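Local structure of beta-methylmalyl-CoA dehydratase (Chloroflexus aurantiacus, 4E3E) at residues L58-I63 / V99-T104; G92-A97 / D136-E141; L174-T179 / T345-R350; S42-T47 / S259-G264. The protein catalyses the reversible dehydration of beta-methylmalyl-CoA to mesaconyl-CoA, a step of the glyoxylate assimilation cycle. All coordinates share one frame; numbering follows the deposited sequence.

Contact 1 (L58-I63 / V99-T104); sequences LERAPI and VYPGDT
Glu59 lies across one face of the Tyr100 ring and Arg60 runs past it in the opposite direction, joining two loops that have neither helix nor strand. Glu59 CB stands over one face of the ring, toward the rim, in a CH-pi contact 4.1 Å from the Tyr100 centroid. CG is held beside the backbone N (chi1 -56°) and meets Tyr100 OH and CZ. Glu59 CD continues over the ring 3.5 Å from Tyr100 CE2, and OE2 ends near the same carbon, the carboxylate inclined 32° to the ring plane. The backbone N of Glu59 donates to Tyr100 OH at 3.1 Å, a nearly straight bond that helps to hold the phenol end. At the ring edge Arg60 O approaches Tyr100 CE1 to 3.2 Å, and Arg60 CG passes CD1. Beyond a bend, the Arg60 guanidinium lays one face on Pro101 CB and CG, while its NH1 makes a salt bridge with Glu30.

At the inner end Ile63 N donates to Val99 O at 2.8 Å, and a water links Ile63 O to Val99 N. Ile63 CG1 packs on Val99 CG1 and its CD1 on Pro101 CD. A type II turn from Tyr100 to Asp103 shapes the second loop, and Tyr100 N bonds Asp103 OD2 at 2.9 Å. Pro62 and Ile63 probably belong to the substrate site, as in relatives. Ile63 packs on Val33 of helix 30-40 and, with Val99, on Val68 of helix 65-80, while Leu58 and Pro62 rest on Leu46 of helix 45-48.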
# COMPACT_ATOMS: atom_id res chain seq x y z
N LEU A 58 -14.17 22.11 -8.79
CA LEU A 58 -12.96 21.42 -9.26
C LEU A 58 -13.33 20.33 -10.26
O LEU A 58 -14.49 19.89 -10.32
CB LEU A 58 -12.20 20.79 -8.07
CG LEU A 58 -11.58 21.80 -7.09
CD1 LEU A 58 -10.88 21.10 -5.95
CD2 LEU A 58 -10.61 22.77 -7.79
N GLU A 59 -12.38 19.88 -11.06
CA GLU A 59 -12.61 18.83 -12.03
C GLU A 59 -12.96 17.51 -11.38
O GLU A 59 -13.78 16.78 -11.87
CB GLU A 59 -11.41 18.64 -12.93
CG GLU A 59 -10.96 19.88 -13.67
CD GLU A 59 -9.73 19.64 -14.52
OE1 GLU A 59 -9.49 18.50 -14.92
OE2 GLU A 59 -9.01 20.61 -14.81
N ARG A 60 -12.29 17.21 -10.29
CA ARG A 60 -12.45 15.97 -9.57
C ARG A 60 -11.66 16.18 -8.31
O ARG A 60 -11.14 17.23 -8.12
CB ARG A 60 -11.89 14.81 -10.36
CG ARG A 60 -10.52 15.04 -10.92
CD ARG A 60 -10.04 13.94 -11.84
NE ARG A 60 -9.90 12.65 -11.20
CZ ARG A 60 -9.56 11.54 -11.84
NH1 ARG A 60 -9.45 10.41 -11.20
NH2 ARG A 60 -9.33 11.58 -13.13
N ALA A 61 -11.60 15.20 -7.44
CA ALA A 61 -10.88 15.40 -6.21
C ALA A 61 -9.45 15.66 -6.56
O ALA A 61 -8.86 14.94 -7.30
CB ALA A 61 -11.00 14.18 -5.33
N PRO A 62 -8.88 16.69 -5.98
CA PRO A 62 -7.46 17.02 -6.23
C PRO A 62 -6.53 16.15 -5.37
O PRO A 62 -6.97 15.62 -4.36
CB PRO A 62 -7.37 18.47 -5.75
CG PRO A 62 -8.38 18.54 -4.64
CD PRO A 62 -9.53 17.67 -5.08
N ILE A 63 -5.27 16.03 -5.78
CA ILE A 63 -4.22 15.43 -4.98
C ILE A 63 -4.01 16.25 -3.69
O ILE A 63 -3.98 17.47 -3.74
CB ILE A 63 -2.89 15.36 -5.80
CG1 ILE A 63 -3.07 14.61 -7.14
CG2 ILE A 63 -1.76 14.71 -5.00
CD1 ILE A 63 -3.69 13.22 -7.01
N VAL A 99 -3.30 20.06 -8.58
CA VAL A 99 -2.79 18.80 -9.14
C VAL A 99 -3.91 17.75 -9.09
O VAL A 99 -4.56 17.58 -8.05
CB VAL A 99 -1.58 18.31 -8.31
CG1 VAL A 99 -0.99 17.04 -8.91
CG2 VAL A 99 -0.50 19.40 -8.28
N TYR A 100 -4.15 17.08 -10.22
CA TYR A 100 -5.15 16.02 -10.33
C TYR A 100 -4.47 14.69 -10.68
O TYR A 100 -3.37 14.69 -11.25
CB TYR A 100 -6.14 16.38 -11.44
CG TYR A 100 -7.03 17.58 -11.16
CD1 TYR A 100 -8.01 17.53 -10.16
CD2 TYR A 100 -6.90 18.76 -11.90
CE1 TYR A 100 -8.83 18.62 -9.90
CE2 TYR A 100 -7.72 19.86 -11.65
CZ TYR A 100 -8.68 19.78 -10.65
OH TYR A 100 -9.50 20.85 -10.39
N PRO A 101 -5.13 13.54 -10.36
CA PRO A 101 -4.63 12.25 -10.88
C PRO A 101 -4.38 12.34 -12.37
O PRO A 101 -5.23 12.89 -13.10
CB PRO A 101 -5.80 11.29 -10.61
CG PRO A 101 -6.51 11.88 -9.41
CD PRO A 101 -6.36 13.38 -9.55
N GLY A 102 -3.25 11.81 -12.83
CA GLY A 102 -2.89 11.86 -14.25
C GLY A 102 -1.89 12.95 -14.58
O GLY A 102 -1.27 12.91 -15.64
N ASP A 103 -1.73 13.92 -13.68
CA ASP A 103 -0.74 15.00 -13.87
C ASP A 103 0.65 14.49 -13.60
O ASP A 103 0.83 13.56 -12.79
CB ASP A 103 -1.04 16.20 -12.96
CG ASP A 103 -2.27 16.99 -13.40
OD1 ASP A 103 -2.76 16.76 -14.53
OD2 ASP A 103 -2.73 17.86 -12.62
N THR A 104 1.64 15.10 -14.25
CA THR A 104 3.03 14.73 -14.08
C THR A 104 3.88 15.90 -13.57
O THR A 104 3.90 16.97 -14.18
CB THR A 104 3.61 14.18 -15.39
OG1 THR A 104 2.78 13.09 -15.82
CG2 THR A 104 5.07 13.70 -15.21
O HOH W 1 -3.57 19.81 -5.52

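Contact 2 (G92-A97 / D136-E141); sequences GGRFGA and DEVVLE
Arg94 and Glu141 are an antiparallel hydrogen-bonded pair joining strands 84-95 and 138-149 in the hotdog sheet, beside the probable substrate residues Gly96 and Ala97. Arg94 N donates to Glu141 O at 2.8 Å, and Glu141 N returns the bond to Arg94 O. On the face carrying both side chains, the Arg94 guanidinium takes Glu141 OE2 side-on, NE at 2.9 Å and NH2 at 2.8 Å, with the oxygen in its plane. NE meets the anti lone pair of OE2; NH2 comes from above the carboxylate plane, which is turned 81° from the guanidinium. A leucine in place of Arg94 would probably leave OE2 without its charged mate, though OE1 keeps His128.

On the other face Leu140 CD1 sits over the centre of the Phe95 ring, 3.9 Å from its centroid. Just past strand 84-95, Gly96 N donates to Val139 O, entering from above the carbonyl plane, and Ala97 N to Val138 O at 3.0 Å. A water bridges Ala97 O and Val139 O. Opposite Gly131 of strand 122-132, Val139 and Leu140 form a classic beta bulge at the chain's corner. Phe95 and Leu140 also pack on helix 65-80, as in a hotdog sheet wrapped round its long helix.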
# COMPACT_ATOMS: atom_id res chain seq x y z
N GLY A 92 8.34 30.42 2.30
CA GLY A 92 7.74 30.83 1.02
C GLY A 92 7.23 29.65 0.22
O GLY A 92 7.38 29.62 -1.01
N GLY A 93 6.62 28.69 0.90
CA GLY A 93 6.04 27.52 0.24
C GLY A 93 4.67 27.86 -0.30
O GLY A 93 3.70 27.81 0.44
N ARG A 94 4.60 28.21 -1.59
CA ARG A 94 3.35 28.65 -2.22
C ARG A 94 2.80 27.55 -3.13
O ARG A 94 3.48 27.15 -4.08
CB ARG A 94 3.60 29.93 -3.04
CG ARG A 94 2.35 30.48 -3.74
CD ARG A 94 2.72 31.62 -4.67
NE ARG A 94 3.57 31.17 -5.76
CZ ARG A 94 3.13 30.70 -6.92
NH1 ARG A 94 1.82 30.61 -7.15
NH2 ARG A 94 3.99 30.32 -7.86
N PHE A 95 1.59 27.06 -2.85
CA PHE A 95 0.92 26.11 -3.75
C PHE A 95 0.31 26.88 -4.92
O PHE A 95 -0.24 27.95 -4.73
CB PHE A 95 -0.11 25.24 -2.99
CG PHE A 95 0.55 24.23 -2.07
CD1 PHE A 95 0.91 22.96 -2.55
CD2 PHE A 95 0.85 24.55 -0.76
CE1 PHE A 95 1.56 22.04 -1.72
CE2 PHE A 95 1.48 23.63 0.08
CZ PHE A 95 1.85 22.38 -0.40
N GLY A 96 0.47 26.35 -6.13
CA GLY A 96 0.07 27.07 -7.35
C GLY A 96 -1.12 26.37 -7.98
O GLY A 96 -2.17 26.26 -7.36
N ALA A 97 -0.97 25.89 -9.21
CA ALA A 97 -2.06 25.16 -9.87
C ALA A 97 -2.42 23.88 -9.12
O ALA A 97 -1.55 23.20 -8.54
CB ALA A 97 -1.70 24.86 -11.32
N ASP A 136 3.77 22.90 -17.75
CA ASP A 136 4.75 23.86 -17.25
C ASP A 136 4.16 24.89 -16.29
O ASP A 136 4.74 25.95 -16.12
CB ASP A 136 5.51 24.55 -18.40
CG ASP A 136 6.50 23.63 -19.08
OD1 ASP A 136 7.18 22.85 -18.38
OD2 ASP A 136 6.61 23.67 -20.33
N GLU A 137 3.03 24.58 -15.66
CA GLU A 137 2.47 25.44 -14.60
C GLU A 137 3.10 25.05 -13.27
O GLU A 137 3.22 23.87 -12.97
CB GLU A 137 0.96 25.27 -14.50
CG GLU A 137 0.20 25.58 -15.80
CD GLU A 137 -1.28 25.21 -15.72
OE1 GLU A 137 -1.63 24.04 -15.38
OE2 GLU A 137 -2.11 26.10 -16.00
N VAL A 138 3.48 26.05 -12.48
CA VAL A 138 4.02 25.82 -11.14
C VAL A 138 2.89 25.34 -10.24
O VAL A 138 1.84 25.98 -10.17
CB VAL A 138 4.64 27.12 -10.60
CG1 VAL A 138 5.07 26.96 -9.15
CG2 VAL A 138 5.80 27.58 -11.50
N VAL A 139 3.09 24.20 -9.58
CA VAL A 139 2.11 23.64 -8.66
C VAL A 139 2.60 23.88 -7.24
O VAL A 139 1.80 23.88 -6.29
CB VAL A 139 1.85 22.13 -8.93
CG1 VAL A 139 1.36 21.93 -10.38
CG2 VAL A 139 3.09 21.30 -8.64
N LEU A 140 3.90 24.11 -7.11
CA LEU A 140 4.51 24.37 -5.81
C LEU A 140 5.89 24.97 -6.00
O LEU A 140 6.68 24.51 -6.84
CB LEU A 140 4.63 23.07 -5.02
CG LEU A 140 5.40 23.09 -3.70
CD1 LEU A 140 4.71 24.00 -2.68
CD2 LEU A 140 5.57 21.68 -3.15
N GLU A 141 6.18 26.00 -5.21
CA GLU A 141 7.55 26.48 -5.03
C GLU A 141 7.80 26.73 -3.55
O GLU A 141 6.89 27.08 -2.81
CB GLU A 141 7.81 27.75 -5.86
CG GLU A 141 6.96 28.95 -5.47
CD GLU A 141 7.31 30.19 -6.25
OE1 GLU A 141 8.50 30.43 -6.54
OE2 GLU A 141 6.39 30.95 -6.59
O HOH W 2 -0.65 22.59 -6.08

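Contact 3 (L174-T179 / T345-R350); sequences LTVPYT and TVLMPR
Leu347 holds CG beside its backbone N (chi1 -55°) and extends CD1 anti to CA (chi2 176°), which pushes that methyl into a bend of loop 174-179; Tyr178, with CG between its backbone N and carbonyl carbon (chi1 47°), turns its ring toward the same methyl. This is apolar packing of a connecting loop over strand 338-349 in the second half of the double hotdog sheet, and no hydrogen bond links the two segments.

The loop curls round Leu347 CD1. Thr175 O lies 3.7 Å from Leu347 CD1 and Val176 CA 4.1 Å from it, and the Pro177 and Leu347 side chains meet tip to tip, CD to CD1 at 4.2 Å. The Tyr178 ring slants across the same methyl, its CZ also 4.2 Å from Leu347 CD1. The second methyl, CD2, is left for Val176 CG2 and Leu174 CD1. Tyr178 OH passes 3.6 Å from Leu347 CB, and its polar need is met by a hydrogen bond to Ser270 OG on the adjoining strand 270-278. The Tyr178 carbonyl is bound by Arg304, and Pro177 packs on Val98, a probable substrate-site residue, so this loop runs beside the site.

Two residues before Leu347, Thr345 points the same way. Its OG1 is hydrogen-bonded to Asn275 OD1, while the Thr345 side chain crosses that of Leu174, with CG2 3.8 Å from Leu174 CD1.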
# COMPACT_ATOMS: atom_id res chain seq x y z
N LEU A 174 -1.80 33.71 -2.38
CA LEU A 174 -2.45 32.40 -2.25
C LEU A 174 -3.35 32.09 -3.43
O LEU A 174 -4.11 32.93 -3.86
CB LEU A 174 -3.28 32.33 -0.97
CG LEU A 174 -2.56 32.57 0.37
CD1 LEU A 174 -3.54 32.42 1.52
CD2 LEU A 174 -1.41 31.61 0.55
N THR A 175 -3.25 30.86 -3.94
CA THR A 175 -4.20 30.36 -4.94
C THR A 175 -5.44 29.83 -4.21
O THR A 175 -5.32 29.09 -3.23
CB THR A 175 -3.56 29.25 -5.80
OG1 THR A 175 -2.48 29.81 -6.55
CG2 THR A 175 -4.56 28.64 -6.77
N VAL A 176 -6.62 30.24 -4.68
CA VAL A 176 -7.90 29.81 -4.10
C VAL A 176 -8.69 29.17 -5.24
O VAL A 176 -9.53 29.83 -5.86
CB VAL A 176 -8.68 30.99 -3.46
CG1 VAL A 176 -9.96 30.50 -2.79
CG2 VAL A 176 -7.81 31.74 -2.46
N PRO A 177 -8.42 27.88 -5.52
CA PRO A 177 -8.81 27.23 -6.78
C PRO A 177 -10.23 26.69 -6.81
O PRO A 177 -10.64 26.15 -7.83
CB PRO A 177 -7.84 26.06 -6.87
CG PRO A 177 -7.53 25.71 -5.42
CD PRO A 177 -7.71 26.96 -4.61
N TYR A 178 -10.95 26.81 -5.71
CA TYR A 178 -12.33 26.35 -5.68
C TYR A 178 -13.23 27.42 -5.07
O TYR A 178 -12.75 28.45 -4.58
CB TYR A 178 -12.45 25.02 -4.94
CG TYR A 178 -11.71 24.96 -3.62
CD1 TYR A 178 -12.29 25.46 -2.46
CD2 TYR A 178 -10.43 24.40 -3.53
CE1 TYR A 178 -11.61 25.40 -1.24
CE2 TYR A 178 -9.75 24.34 -2.33
CZ TYR A 178 -10.35 24.84 -1.18
OH TYR A 178 -9.68 24.78 0.04
N THR A 179 -14.54 27.18 -5.13
CA THR A 179 -15.53 28.16 -4.69
C THR A 179 -16.55 27.47 -3.82
O THR A 179 -16.96 26.35 -4.11
CB THR A 179 -16.26 28.77 -5.89
OG1 THR A 179 -15.30 29.31 -6.80
CG2 THR A 179 -17.20 29.88 -5.44
N THR A 345 -0.70 27.85 6.18
CA THR A 345 -1.93 28.58 5.95
C THR A 345 -2.94 27.69 5.24
O THR A 345 -2.66 27.09 4.18
CB THR A 345 -1.65 29.83 5.11
OG1 THR A 345 -0.74 30.68 5.81
CG2 THR A 345 -2.94 30.61 4.84
N VAL A 346 -4.13 27.61 5.84
CA VAL A 346 -5.21 26.79 5.30
C VAL A 346 -6.29 27.70 4.73
O VAL A 346 -6.40 28.88 5.10
CB VAL A 346 -5.82 25.87 6.37
CG1 VAL A 346 -4.78 24.87 6.88
CG2 VAL A 346 -6.39 26.69 7.54
N LEU A 347 -7.08 27.16 3.82
CA LEU A 347 -8.27 27.83 3.34
C LEU A 347 -9.46 27.18 4.04
O LEU A 347 -9.48 25.95 4.21
CB LEU A 347 -8.41 27.70 1.82
CG LEU A 347 -7.24 28.16 0.94
CD1 LEU A 347 -7.51 27.85 -0.53
CD2 LEU A 347 -6.94 29.64 1.13
N MSE A 348 -10.45 27.98 4.44
CA MSE A 348 -11.67 27.47 5.09
C MSE A 348 -12.89 28.22 4.60
O MSE A 348 -12.85 29.45 4.50
CB MSE A 348 -11.51 27.62 6.61
CG MSE A 348 -12.76 27.14 7.35
SE MSE A 348 -12.47 27.07 9.30
CE MSE A 348 -11.04 25.72 9.58
N PRO A 349 -14.00 27.51 4.31
CA PRO A 349 -15.22 28.20 3.92
C PRO A 349 -15.68 29.19 4.99
O PRO A 349 -15.48 28.95 6.19
CB PRO A 349 -16.24 27.07 3.80
CG PRO A 349 -15.43 25.85 3.57
CD PRO A 349 -14.18 26.05 4.36
N ARG A 350 -16.27 30.28 4.53
CA ARG A 350 -16.86 31.30 5.42
C ARG A 350 -18.38 31.18 5.50
O ARG A 350 -19.01 30.64 4.58
CB ARG A 350 -16.49 32.69 4.93
CG ARG A 350 -15.02 33.01 5.05
CD ARG A 350 -14.71 34.42 4.54
NE ARG A 350 -15.57 35.45 5.12
CZ ARG A 350 -15.35 36.76 5.02
NH1 ARG A 350 -14.30 37.22 4.37
NH2 ARG A 350 -16.20 37.61 5.58

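Contact 4 (S42-T47 / S259-G264); sequences SRFALT and SLSFNG
Phe262, near the end of the long hotdog helix 250-265, packs against Arg43 and Phe44, just where Phe44 takes the N-cap position of helix 45-48. Arg43 CB sits squarely over the centre of the Phe262 ring, a CH-pi contact 3.7 Å from the centroid. The Arg43 chain bends at chi3 (-80°), which sets NE, and the guanidinium beyond turns one face to the CD2-CE2 side of the ring, with Arg43 NH1 3.4 Å from Phe262 CE2, the two planes 56° apart. At the edge Phe262 CD1 points at the centre of the Phe44 ring, a T-shaped pair with centroids 5.2 Å apart and planes at 83°. An alanine in place of Phe262 would probably leave the Arg43 guanidinium freer to turn and open a gap over the face of Phe44.

Phe44 meets Ser261 OG at its own edge, 3.7 Å from CZ, and makes a cation-pi contact with Arg258; Ser261 OG is hydrogen-bonded to Arg258 O. The third subunit comes close here, its Gln226 bonding Ser42 O and its Thr228 packing on Arg43. A water ties the two backbones together, accepting from Arg43 N at 3.0 Å and donating to Ser259 O at 2.7 Å.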
# COMPACT_ATOMS: atom_id res chain seq x y z
N SER A 42 -6.05 10.43 6.29
CA SER A 42 -6.62 11.76 6.22
C SER A 42 -8.11 11.69 5.84
O SER A 42 -8.49 11.00 4.89
CB SER A 42 -5.85 12.66 5.25
OG SER A 42 -6.66 13.74 4.82
N ARG A 43 -8.94 12.39 6.61
CA ARG A 43 -10.39 12.38 6.35
C ARG A 43 -10.93 13.64 5.70
O ARG A 43 -12.14 13.78 5.57
CB ARG A 43 -11.17 12.08 7.64
CG ARG A 43 -11.06 10.63 8.08
CD ARG A 43 -12.09 10.35 9.16
NE ARG A 43 -11.61 10.84 10.45
CZ ARG A 43 -12.38 11.35 11.40
NH1 ARG A 43 -13.69 11.45 11.22
NH2 ARG A 43 -11.84 11.77 12.54
N PHE A 44 -10.05 14.57 5.29
CA PHE A 44 -10.51 15.82 4.67
C PHE A 44 -11.34 15.53 3.44
O PHE A 44 -10.93 14.76 2.56
CB PHE A 44 -9.34 16.76 4.37
CG PHE A 44 -8.74 17.34 5.62
CD1 PHE A 44 -9.33 18.45 6.24
CD2 PHE A 44 -7.65 16.73 6.24
CE1 PHE A 44 -8.82 18.96 7.42
CE2 PHE A 44 -7.12 17.24 7.42
CZ PHE A 44 -7.71 18.36 8.02
N ALA A 45 -12.53 16.13 3.39
CA ALA A 45 -13.53 15.72 2.40
C ALA A 45 -13.14 16.04 0.96
O ALA A 45 -13.49 15.29 0.03
CB ALA A 45 -14.91 16.31 2.73
N LEU A 46 -12.40 17.13 0.80
CA LEU A 46 -11.95 17.58 -0.53
C LEU A 46 -11.16 16.48 -1.29
O LEU A 46 -11.38 16.28 -2.47
CB LEU A 46 -11.09 18.87 -0.41
CG LEU A 46 -10.66 19.50 -1.74
CD1 LEU A 46 -11.90 19.87 -2.55
CD2 LEU A 46 -9.75 20.71 -1.53
N THR A 47 -10.26 15.77 -0.59
CA THR A 47 -9.43 14.79 -1.27
C THR A 47 -10.10 13.41 -1.36
O THR A 47 -9.73 12.61 -2.22
CB THR A 47 -8.06 14.67 -0.59
OG1 THR A 47 -8.28 14.49 0.80
CG2 THR A 47 -7.21 15.96 -0.82
N SER A 259 -3.23 15.02 9.23
CA SER A 259 -4.32 14.06 9.34
C SER A 259 -5.00 14.16 10.71
O SER A 259 -6.22 14.29 10.78
CB SER A 259 -3.81 12.64 9.10
OG SER A 259 -4.90 11.76 9.16
N LEU A 260 -4.22 14.13 11.79
CA LEU A 260 -4.75 14.27 13.14
C LEU A 260 -5.51 15.58 13.36
O LEU A 260 -6.51 15.63 14.10
CB LEU A 260 -3.60 14.23 14.15
CG LEU A 260 -2.82 12.93 14.30
CD1 LEU A 260 -1.60 13.17 15.18
CD2 LEU A 260 -3.69 11.81 14.85
N SER A 261 -5.04 16.66 12.72
CA SER A 261 -5.69 17.97 12.82
C SER A 261 -7.15 17.96 12.34
O SER A 261 -7.92 18.87 12.70
CB SER A 261 -4.89 19.05 12.08
OG SER A 261 -5.24 19.09 10.70
N PHE A 262 -7.54 16.96 11.54
CA PHE A 262 -8.96 16.80 11.12
C PHE A 262 -9.90 16.87 12.33
O PHE A 262 -11.00 17.41 12.23
CB PHE A 262 -9.22 15.49 10.37
CG PHE A 262 -10.67 15.37 9.85
CD1 PHE A 262 -11.04 15.94 8.64
CD2 PHE A 262 -11.64 14.70 10.59
CE1 PHE A 262 -12.35 15.85 8.17
CE2 PHE A 262 -12.95 14.60 10.14
CZ PHE A 262 -13.31 15.17 8.92
N ASN A 263 -9.47 16.32 13.46
CA ASN A 263 -10.20 16.43 14.69
C ASN A 263 -10.00 17.84 15.25
O ASN A 263 -9.11 18.07 16.07
CB ASN A 263 -9.75 15.37 15.72
CG ASN A 263 -10.67 15.32 16.93
OD1 ASN A 263 -11.79 15.82 16.88
ND2 ASN A 263 -10.20 14.72 18.03
N GLY A 264 -10.80 18.79 14.76
CA GLY A 264 -10.76 20.16 15.27
C GLY A 264 -10.56 21.21 14.19
O GLY A 264 -10.84 22.40 14.41
O HOH W 3 -7.84 12.65 9.35

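How the contacts relate
Contacts 1 and 2 lie in the first half of the double hotdog and share helix 65-80 and the probable substrate site; their centres are 14 Å apart and Val99 touches Val139. Contact 3 packs on the other half of the same sheet, 15 Å from contact 2, with Thr175 lying on Phe95 and Gly96. Contact 4 bridges the halves, from near helix 45-48 to helix 250-265. Along the chain contacts 1 and 2 interleave, both inside the loop closed by contact 4, whereas contact 3 crosses contact 4. Leu46 joins contact 4 to Tyr178 and Pro62, so the linking loop 174-179 and loops of the first half meet beside the probable site.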